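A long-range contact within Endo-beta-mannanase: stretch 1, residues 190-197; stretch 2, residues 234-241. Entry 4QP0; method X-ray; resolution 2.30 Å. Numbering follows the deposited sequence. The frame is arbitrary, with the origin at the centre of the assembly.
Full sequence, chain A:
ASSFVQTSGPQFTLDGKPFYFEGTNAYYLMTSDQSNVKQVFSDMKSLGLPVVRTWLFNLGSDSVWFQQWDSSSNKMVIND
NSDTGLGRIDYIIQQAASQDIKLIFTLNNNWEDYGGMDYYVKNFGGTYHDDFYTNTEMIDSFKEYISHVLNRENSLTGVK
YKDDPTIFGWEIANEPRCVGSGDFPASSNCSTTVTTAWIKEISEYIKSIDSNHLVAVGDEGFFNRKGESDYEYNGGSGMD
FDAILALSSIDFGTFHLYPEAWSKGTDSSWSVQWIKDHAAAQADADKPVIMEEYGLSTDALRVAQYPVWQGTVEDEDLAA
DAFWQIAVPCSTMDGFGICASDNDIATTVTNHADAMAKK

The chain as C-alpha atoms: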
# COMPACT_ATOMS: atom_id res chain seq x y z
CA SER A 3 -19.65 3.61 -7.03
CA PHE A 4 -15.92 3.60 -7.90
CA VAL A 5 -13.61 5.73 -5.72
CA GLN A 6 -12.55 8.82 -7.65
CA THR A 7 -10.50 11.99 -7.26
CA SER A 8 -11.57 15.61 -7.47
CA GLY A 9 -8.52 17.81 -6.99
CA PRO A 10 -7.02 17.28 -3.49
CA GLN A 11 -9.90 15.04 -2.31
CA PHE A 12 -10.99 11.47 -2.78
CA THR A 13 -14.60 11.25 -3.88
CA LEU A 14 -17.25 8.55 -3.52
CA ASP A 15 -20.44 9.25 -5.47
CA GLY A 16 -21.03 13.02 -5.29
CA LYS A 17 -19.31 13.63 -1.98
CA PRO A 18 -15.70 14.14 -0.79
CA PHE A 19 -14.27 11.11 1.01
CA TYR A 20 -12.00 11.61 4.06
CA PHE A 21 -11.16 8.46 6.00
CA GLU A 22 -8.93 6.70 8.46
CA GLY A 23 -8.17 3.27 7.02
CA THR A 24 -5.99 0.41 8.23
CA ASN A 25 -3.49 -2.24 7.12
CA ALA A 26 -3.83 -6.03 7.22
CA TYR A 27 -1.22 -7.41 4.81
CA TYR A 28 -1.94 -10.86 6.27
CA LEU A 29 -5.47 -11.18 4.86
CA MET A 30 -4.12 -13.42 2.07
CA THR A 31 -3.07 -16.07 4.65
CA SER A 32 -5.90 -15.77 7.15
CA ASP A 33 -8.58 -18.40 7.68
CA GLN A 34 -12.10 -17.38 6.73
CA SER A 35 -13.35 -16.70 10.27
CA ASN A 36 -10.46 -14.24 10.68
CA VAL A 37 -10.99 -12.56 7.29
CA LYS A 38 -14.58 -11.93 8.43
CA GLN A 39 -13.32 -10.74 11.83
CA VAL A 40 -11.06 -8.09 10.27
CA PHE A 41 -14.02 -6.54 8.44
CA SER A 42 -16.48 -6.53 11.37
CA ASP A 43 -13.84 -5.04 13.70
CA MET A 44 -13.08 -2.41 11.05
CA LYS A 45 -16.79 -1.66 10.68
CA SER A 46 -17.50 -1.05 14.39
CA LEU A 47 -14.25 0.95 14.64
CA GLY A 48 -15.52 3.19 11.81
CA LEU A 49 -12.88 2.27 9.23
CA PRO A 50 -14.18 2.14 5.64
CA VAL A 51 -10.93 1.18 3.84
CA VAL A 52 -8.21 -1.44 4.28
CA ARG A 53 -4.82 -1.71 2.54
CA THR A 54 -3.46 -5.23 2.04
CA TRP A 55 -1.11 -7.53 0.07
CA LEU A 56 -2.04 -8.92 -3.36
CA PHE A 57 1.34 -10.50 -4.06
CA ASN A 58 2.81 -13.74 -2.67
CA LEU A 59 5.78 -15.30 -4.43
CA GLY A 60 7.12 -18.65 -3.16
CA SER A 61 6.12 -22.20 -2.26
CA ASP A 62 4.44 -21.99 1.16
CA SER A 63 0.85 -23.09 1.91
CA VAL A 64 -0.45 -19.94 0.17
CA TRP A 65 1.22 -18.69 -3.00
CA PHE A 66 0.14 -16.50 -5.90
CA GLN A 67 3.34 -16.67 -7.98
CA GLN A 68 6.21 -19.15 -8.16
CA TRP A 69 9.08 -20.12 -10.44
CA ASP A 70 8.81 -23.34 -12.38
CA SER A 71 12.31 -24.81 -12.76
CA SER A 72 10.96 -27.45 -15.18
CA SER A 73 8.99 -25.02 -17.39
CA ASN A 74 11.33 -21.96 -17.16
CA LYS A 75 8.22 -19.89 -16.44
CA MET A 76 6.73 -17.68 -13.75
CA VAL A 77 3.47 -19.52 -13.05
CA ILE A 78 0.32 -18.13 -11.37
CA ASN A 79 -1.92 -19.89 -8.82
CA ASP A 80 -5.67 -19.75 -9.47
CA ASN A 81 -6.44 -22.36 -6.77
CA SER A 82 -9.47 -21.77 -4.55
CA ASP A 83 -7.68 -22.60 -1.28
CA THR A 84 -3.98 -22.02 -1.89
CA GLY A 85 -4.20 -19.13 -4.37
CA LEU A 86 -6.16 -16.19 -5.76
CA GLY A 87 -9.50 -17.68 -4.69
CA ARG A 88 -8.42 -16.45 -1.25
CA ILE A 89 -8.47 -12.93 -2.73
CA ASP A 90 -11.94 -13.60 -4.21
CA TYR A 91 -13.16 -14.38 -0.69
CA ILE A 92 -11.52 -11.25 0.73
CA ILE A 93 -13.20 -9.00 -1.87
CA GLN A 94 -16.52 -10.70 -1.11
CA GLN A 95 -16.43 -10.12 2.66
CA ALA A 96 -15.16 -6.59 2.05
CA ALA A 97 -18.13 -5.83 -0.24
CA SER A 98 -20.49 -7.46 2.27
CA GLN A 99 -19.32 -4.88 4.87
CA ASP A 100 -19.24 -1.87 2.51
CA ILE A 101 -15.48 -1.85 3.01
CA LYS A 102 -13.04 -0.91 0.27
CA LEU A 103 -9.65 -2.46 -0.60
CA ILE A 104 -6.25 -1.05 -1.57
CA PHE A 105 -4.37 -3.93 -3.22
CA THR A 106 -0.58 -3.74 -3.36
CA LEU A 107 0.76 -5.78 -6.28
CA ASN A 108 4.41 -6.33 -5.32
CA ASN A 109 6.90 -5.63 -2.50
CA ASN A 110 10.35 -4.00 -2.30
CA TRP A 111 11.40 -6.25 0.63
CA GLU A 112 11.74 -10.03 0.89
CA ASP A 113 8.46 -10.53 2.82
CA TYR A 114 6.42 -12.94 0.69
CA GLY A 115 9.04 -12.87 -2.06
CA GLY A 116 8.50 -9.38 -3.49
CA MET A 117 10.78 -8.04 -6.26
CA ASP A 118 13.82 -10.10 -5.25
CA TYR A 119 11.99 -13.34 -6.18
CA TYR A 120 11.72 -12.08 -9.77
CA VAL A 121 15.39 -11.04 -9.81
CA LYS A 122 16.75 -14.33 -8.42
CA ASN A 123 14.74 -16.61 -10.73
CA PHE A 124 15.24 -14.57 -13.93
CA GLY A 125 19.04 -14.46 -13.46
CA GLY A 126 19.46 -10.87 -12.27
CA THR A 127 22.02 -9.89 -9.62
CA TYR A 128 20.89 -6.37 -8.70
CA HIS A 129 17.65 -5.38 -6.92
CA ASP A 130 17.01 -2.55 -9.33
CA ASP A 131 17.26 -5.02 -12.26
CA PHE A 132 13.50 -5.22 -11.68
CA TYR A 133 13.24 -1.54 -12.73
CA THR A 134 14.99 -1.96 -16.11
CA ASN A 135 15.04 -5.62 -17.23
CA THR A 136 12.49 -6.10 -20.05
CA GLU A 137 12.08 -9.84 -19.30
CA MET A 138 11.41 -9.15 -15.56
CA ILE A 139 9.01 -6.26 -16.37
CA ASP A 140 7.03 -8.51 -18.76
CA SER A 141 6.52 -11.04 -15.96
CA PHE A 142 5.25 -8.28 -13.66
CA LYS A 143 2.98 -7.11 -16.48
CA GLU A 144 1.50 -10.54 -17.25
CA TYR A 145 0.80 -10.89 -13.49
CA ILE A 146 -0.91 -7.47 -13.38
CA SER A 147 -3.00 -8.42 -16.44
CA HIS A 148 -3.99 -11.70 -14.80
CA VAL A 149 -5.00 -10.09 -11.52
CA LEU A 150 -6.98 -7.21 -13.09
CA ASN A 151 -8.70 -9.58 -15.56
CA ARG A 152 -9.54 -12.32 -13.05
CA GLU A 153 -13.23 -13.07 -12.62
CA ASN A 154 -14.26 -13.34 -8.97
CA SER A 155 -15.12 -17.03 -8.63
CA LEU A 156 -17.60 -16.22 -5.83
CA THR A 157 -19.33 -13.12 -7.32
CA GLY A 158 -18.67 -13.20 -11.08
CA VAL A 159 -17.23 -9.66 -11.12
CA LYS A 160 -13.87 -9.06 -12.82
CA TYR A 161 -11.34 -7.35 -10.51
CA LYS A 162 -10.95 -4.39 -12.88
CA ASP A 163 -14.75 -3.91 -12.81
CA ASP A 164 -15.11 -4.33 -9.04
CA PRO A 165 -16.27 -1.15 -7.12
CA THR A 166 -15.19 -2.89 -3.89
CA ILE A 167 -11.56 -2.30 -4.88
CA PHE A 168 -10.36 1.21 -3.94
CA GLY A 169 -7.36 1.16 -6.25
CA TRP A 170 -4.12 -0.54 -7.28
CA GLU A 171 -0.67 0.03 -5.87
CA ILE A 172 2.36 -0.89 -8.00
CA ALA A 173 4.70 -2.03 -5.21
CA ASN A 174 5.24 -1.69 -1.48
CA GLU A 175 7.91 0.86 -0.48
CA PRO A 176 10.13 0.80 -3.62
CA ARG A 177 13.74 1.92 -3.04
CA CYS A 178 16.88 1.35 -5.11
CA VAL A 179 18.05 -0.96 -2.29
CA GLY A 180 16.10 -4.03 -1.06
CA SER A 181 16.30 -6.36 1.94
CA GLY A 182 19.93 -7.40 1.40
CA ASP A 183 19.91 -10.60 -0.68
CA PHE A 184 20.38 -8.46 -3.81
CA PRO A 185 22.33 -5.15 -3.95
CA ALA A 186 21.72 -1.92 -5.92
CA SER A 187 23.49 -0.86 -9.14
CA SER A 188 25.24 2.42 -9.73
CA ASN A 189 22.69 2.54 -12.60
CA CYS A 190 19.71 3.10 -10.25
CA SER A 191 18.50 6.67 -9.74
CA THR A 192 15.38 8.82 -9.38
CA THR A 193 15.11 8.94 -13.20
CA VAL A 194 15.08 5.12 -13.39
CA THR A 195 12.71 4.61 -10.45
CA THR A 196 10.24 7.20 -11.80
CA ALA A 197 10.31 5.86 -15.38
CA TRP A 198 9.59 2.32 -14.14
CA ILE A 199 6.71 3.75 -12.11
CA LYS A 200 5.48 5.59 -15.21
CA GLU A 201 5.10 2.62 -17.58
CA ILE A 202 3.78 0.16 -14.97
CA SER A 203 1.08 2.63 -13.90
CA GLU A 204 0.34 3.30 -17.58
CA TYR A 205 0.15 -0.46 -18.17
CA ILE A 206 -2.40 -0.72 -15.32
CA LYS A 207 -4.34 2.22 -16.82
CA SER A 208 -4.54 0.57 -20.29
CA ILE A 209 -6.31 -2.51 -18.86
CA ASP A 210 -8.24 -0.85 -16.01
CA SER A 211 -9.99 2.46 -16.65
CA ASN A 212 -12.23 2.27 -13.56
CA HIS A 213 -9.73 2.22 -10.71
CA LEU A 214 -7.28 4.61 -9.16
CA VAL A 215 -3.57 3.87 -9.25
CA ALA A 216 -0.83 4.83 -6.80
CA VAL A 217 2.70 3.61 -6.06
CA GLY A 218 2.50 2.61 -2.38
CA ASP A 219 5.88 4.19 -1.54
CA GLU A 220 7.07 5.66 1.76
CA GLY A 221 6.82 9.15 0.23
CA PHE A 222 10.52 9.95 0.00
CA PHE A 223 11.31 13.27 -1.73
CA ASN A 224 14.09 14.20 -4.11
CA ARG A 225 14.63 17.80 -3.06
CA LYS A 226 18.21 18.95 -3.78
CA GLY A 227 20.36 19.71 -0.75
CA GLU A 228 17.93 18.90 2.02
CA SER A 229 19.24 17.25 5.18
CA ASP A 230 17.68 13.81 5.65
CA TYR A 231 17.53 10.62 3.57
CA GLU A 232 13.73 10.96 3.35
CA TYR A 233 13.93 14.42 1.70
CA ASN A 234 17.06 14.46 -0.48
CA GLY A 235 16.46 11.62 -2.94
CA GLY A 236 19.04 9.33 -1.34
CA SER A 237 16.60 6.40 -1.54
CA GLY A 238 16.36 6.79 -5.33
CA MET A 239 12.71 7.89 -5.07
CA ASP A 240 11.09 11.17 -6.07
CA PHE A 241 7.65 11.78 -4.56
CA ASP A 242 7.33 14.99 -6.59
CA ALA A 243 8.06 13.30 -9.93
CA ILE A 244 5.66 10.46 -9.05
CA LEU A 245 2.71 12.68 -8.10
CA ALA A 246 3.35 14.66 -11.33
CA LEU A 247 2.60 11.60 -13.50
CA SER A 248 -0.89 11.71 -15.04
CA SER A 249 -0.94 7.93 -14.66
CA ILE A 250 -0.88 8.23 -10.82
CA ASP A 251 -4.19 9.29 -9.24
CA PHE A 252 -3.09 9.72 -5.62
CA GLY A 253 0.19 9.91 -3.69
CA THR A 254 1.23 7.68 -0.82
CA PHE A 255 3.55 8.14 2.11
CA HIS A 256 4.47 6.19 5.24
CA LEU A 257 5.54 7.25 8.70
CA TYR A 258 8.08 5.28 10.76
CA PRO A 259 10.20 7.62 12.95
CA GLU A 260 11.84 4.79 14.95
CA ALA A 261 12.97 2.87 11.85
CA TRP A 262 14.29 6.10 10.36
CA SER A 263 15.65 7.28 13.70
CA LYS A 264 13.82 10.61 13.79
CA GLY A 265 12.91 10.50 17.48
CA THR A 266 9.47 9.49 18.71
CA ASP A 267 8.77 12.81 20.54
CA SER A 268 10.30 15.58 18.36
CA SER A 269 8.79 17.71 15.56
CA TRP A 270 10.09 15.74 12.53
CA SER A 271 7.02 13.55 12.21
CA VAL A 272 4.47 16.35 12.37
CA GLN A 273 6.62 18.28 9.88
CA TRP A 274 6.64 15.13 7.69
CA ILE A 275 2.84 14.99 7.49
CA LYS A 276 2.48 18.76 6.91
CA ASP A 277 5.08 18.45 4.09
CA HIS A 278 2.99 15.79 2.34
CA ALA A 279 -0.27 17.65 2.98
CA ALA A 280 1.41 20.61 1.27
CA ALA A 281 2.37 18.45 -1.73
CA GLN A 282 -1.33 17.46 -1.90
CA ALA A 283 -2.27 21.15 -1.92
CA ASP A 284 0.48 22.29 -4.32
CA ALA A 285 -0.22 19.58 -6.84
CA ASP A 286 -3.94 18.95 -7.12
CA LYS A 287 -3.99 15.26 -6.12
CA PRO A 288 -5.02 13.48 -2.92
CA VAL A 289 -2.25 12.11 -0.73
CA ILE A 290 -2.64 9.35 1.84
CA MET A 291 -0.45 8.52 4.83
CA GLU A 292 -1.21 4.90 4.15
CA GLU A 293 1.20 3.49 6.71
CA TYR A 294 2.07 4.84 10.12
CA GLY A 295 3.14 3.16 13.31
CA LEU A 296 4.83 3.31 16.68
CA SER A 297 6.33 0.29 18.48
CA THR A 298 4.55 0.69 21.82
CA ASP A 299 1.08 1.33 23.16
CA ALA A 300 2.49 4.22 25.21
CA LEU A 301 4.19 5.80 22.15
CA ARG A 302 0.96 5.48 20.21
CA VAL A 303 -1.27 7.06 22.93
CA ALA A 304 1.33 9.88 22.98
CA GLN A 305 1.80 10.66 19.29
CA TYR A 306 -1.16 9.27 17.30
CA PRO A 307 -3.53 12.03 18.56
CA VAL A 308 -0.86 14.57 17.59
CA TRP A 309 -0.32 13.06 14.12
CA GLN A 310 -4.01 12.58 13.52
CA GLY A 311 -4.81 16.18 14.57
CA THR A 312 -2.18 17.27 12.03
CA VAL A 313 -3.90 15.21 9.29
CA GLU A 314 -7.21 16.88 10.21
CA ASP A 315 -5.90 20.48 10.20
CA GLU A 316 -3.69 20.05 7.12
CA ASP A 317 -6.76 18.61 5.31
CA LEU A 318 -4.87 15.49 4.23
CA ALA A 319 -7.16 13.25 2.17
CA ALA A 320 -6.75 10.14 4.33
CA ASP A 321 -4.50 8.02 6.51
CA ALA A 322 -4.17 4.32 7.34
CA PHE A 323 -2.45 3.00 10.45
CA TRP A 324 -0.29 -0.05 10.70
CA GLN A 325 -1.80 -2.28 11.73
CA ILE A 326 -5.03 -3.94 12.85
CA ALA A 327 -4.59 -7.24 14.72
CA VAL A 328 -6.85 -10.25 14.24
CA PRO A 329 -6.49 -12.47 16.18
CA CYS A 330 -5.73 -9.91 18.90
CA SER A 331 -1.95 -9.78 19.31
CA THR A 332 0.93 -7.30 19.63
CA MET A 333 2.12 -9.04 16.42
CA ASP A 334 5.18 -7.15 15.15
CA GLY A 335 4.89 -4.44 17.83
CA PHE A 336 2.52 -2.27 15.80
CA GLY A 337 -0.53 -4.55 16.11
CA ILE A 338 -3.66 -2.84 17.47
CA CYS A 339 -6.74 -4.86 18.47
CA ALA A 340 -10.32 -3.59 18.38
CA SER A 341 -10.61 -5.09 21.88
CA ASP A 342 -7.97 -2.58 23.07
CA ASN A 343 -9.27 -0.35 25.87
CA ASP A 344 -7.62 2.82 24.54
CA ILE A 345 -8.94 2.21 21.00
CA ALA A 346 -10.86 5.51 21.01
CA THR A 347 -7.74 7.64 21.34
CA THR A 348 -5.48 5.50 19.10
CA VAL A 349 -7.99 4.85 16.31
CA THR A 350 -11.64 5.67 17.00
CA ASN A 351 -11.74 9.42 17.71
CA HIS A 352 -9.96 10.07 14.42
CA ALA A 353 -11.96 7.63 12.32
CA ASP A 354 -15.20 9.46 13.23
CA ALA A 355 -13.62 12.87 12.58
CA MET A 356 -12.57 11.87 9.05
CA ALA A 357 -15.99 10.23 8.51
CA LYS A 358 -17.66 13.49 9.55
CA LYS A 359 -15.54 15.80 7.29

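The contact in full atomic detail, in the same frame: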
# COMPACT_ATOMS: atom_id res chain seq x y z
N CYS A 190 20.97 2.68 -10.85
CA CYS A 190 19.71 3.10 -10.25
C CYS A 190 19.74 4.56 -9.84
O CYS A 190 20.75 5.04 -9.32
CB CYS A 190 19.36 2.25 -9.02
SG CYS A 190 17.62 2.33 -8.53
N SER A 191 18.62 5.25 -10.05
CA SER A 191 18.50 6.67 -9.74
C SER A 191 17.03 7.04 -9.49
O SER A 191 16.18 6.17 -9.33
CB SER A 191 19.05 7.51 -10.90
OG SER A 191 18.21 7.41 -12.04
N THR A 192 16.75 8.34 -9.46
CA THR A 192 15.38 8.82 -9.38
C THR A 192 14.74 8.87 -10.77
O THR A 192 13.53 8.74 -10.89
CB THR A 192 15.29 10.20 -8.68
OG1 THR A 192 16.10 11.14 -9.38
CG2 THR A 192 15.76 10.11 -7.24
N THR A 193 15.57 9.04 -11.80
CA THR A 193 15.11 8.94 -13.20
C THR A 193 14.64 7.53 -13.54
O THR A 193 13.60 7.36 -14.19
CB THR A 193 16.23 9.34 -14.20
OG1 THR A 193 16.66 10.68 -13.93
CG2 THR A 193 15.75 9.25 -15.65
N VAL A 194 15.39 6.53 -13.10
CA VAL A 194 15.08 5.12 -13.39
C VAL A 194 13.87 4.62 -12.60
O VAL A 194 12.99 3.93 -13.13
CB VAL A 194 16.32 4.23 -13.16
CG1 VAL A 194 15.94 2.76 -12.99
CG2 VAL A 194 17.31 4.41 -14.31
N THR A 195 13.82 4.97 -11.32
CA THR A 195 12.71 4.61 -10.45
C THR A 195 11.40 5.19 -11.01
O THR A 195 10.44 4.46 -11.21
CB THR A 195 12.99 5.04 -9.00
OG1 THR A 195 12.46 4.08 -8.09
CG2 THR A 195 12.43 6.42 -8.69
N THR A 196 11.42 6.48 -11.32
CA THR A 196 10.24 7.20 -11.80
C THR A 196 9.74 6.68 -13.15
O THR A 196 8.53 6.55 -13.36
CB THR A 196 10.52 8.72 -11.86
OG1 THR A 196 10.74 9.20 -10.53
CG2 THR A 196 9.36 9.48 -12.49
N ALA A 197 10.67 6.39 -14.06
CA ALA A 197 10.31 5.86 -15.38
C ALA A 197 9.67 4.46 -15.29
O ALA A 197 8.71 4.16 -16.00
CB ALA A 197 11.51 5.86 -16.31
N ASN A 234 16.03 14.08 0.49
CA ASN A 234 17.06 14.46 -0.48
C ASN A 234 17.26 13.52 -1.67
O ASN A 234 18.21 13.69 -2.45
CB ASN A 234 18.40 14.73 0.24
CG ASN A 234 19.07 13.46 0.75
OD1 ASN A 234 18.80 12.35 0.28
ND2 ASN A 234 19.98 13.63 1.70
N GLY A 235 16.38 12.54 -1.82
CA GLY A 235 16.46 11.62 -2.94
C GLY A 235 17.53 10.55 -2.81
O GLY A 235 17.89 9.92 -3.80
N GLY A 236 18.03 10.36 -1.60
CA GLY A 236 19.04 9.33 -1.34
C GLY A 236 18.54 7.92 -1.59
O GLY A 236 19.32 7.05 -2.03
N SER A 237 17.26 7.69 -1.32
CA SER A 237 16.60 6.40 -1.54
C SER A 237 16.48 6.00 -3.02
O SER A 237 16.29 4.82 -3.35
CB SER A 237 15.21 6.42 -0.92
OG SER A 237 14.41 7.41 -1.53
N GLY A 238 16.58 6.99 -3.91
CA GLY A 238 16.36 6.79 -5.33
C GLY A 238 14.91 7.02 -5.74
O GLY A 238 14.51 6.65 -6.83
N MET A 239 14.13 7.63 -4.84
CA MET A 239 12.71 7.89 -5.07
C MET A 239 12.43 9.39 -5.12
O MET A 239 13.16 10.18 -4.53
CB MET A 239 11.85 7.26 -3.97
CG MET A 239 11.91 5.75 -3.93
SD MET A 239 11.27 4.96 -5.42
CE MET A 239 9.51 5.18 -5.19
N ASP A 240 11.36 9.77 -5.79
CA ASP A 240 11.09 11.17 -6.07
C ASP A 240 9.59 11.38 -6.00
O ASP A 240 8.91 11.37 -7.03
CB ASP A 240 11.62 11.53 -7.46
CG ASP A 240 11.61 13.03 -7.74
OD1 ASP A 240 10.81 13.78 -7.14
OD2 ASP A 240 12.41 13.45 -8.60
N PHE A 241 9.08 11.57 -4.78
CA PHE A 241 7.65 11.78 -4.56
C PHE A 241 7.07 12.81 -5.51
O PHE A 241 6.01 12.59 -6.08
CB PHE A 241 7.38 12.19 -3.11
CG PHE A 241 5.91 12.31 -2.77
CD1 PHE A 241 5.18 11.20 -2.37
CD2 PHE A 241 5.28 13.55 -2.80
CE1 PHE A 241 3.83 11.32 -2.03
CE2 PHE A 241 3.93 13.68 -2.45
CZ PHE A 241 3.21 12.56 -2.07
O HOH W 1 12.64 11.61 -11.15

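The first turn of a helix, beginning at Thr-192, packs against an irregular loop that runs up to Asp-240, the residue before the next helix, and the two stretches bury 286 Å² between them. No direct hydrogen bond crosses the contact; it rests on close packing, one CA-H...O contact and a bridging water. Three residues cover the most surface: Thr-192, Gly-238 and Thr-195.

Thr-192 sits where the backbones come nearest, its CA 4.6 Å from the CA of Gly-238. Its CA-to-CB bond points toward the loop, and with chi1 in the p rotamer the methyl group reaches into it: CG2 lies 3.8 Å from Met-239 O and 4.1 Å from Gly-235 O, while CB of Thr-192 is 4.1 Å from CB of Asp-240. A compact, branched side chain suits this place, since its methyl fills the space beside the loop backbone. The main chain takes part as well, for Thr-192 CA makes a CA-H...O contact with Gly-238 O at 3.5 Å, with an angle of 154° at the hydrogen.

Gly-238 meets the helix with backbone alone. It closes a type I turn that starts at Gly-235, its N donating to Gly-235 O at 3.2 Å. Its phi of 91° and psi of 14° would jam a CB against the preceding carbonyl oxygen, so the conformation itself calls for glycine; an ideal CB would also lie 3.7 Å from Ser-191 O. The approach has a price: Gly-238 O and Ser-191 O, both acceptors, stand 3.0 Å apart without a hydrogen bond.

Thr-195, one helical turn beyond Ser-191, also points its CA-to-CB bond toward the loop and is buried. Its OG1 lies 3.1 Å from Met-239 SD. A short side chain suits this place, since the loop backbone and the Met-239 sulfur come close around it. Although the CA-to-CB bond of Met-239 points away from the helix, its flexible chain, m at all three chi angles, folds so that the sulfur still reaches Thr-195.

Asp-240 completes the contact. Water 1 donates to its OD2 at 3.2 Å and, weakly, to Thr-192 O at 3.0 Å, linking the loop to the helix backbone. Thr-192 O also accepts from Thr-196 OG1 at 2.9 Å, a bond that ties this side chain back to its own helix, with OG1 of Thr-196 4.0 Å from CB of Asp-240. Both stretches use small polar residues as N-caps: Ser-191 OG accepts from Val-194 N at 3.1 Å, while the carboxylate of Asp-240 caps a helix that continues just past its stretch.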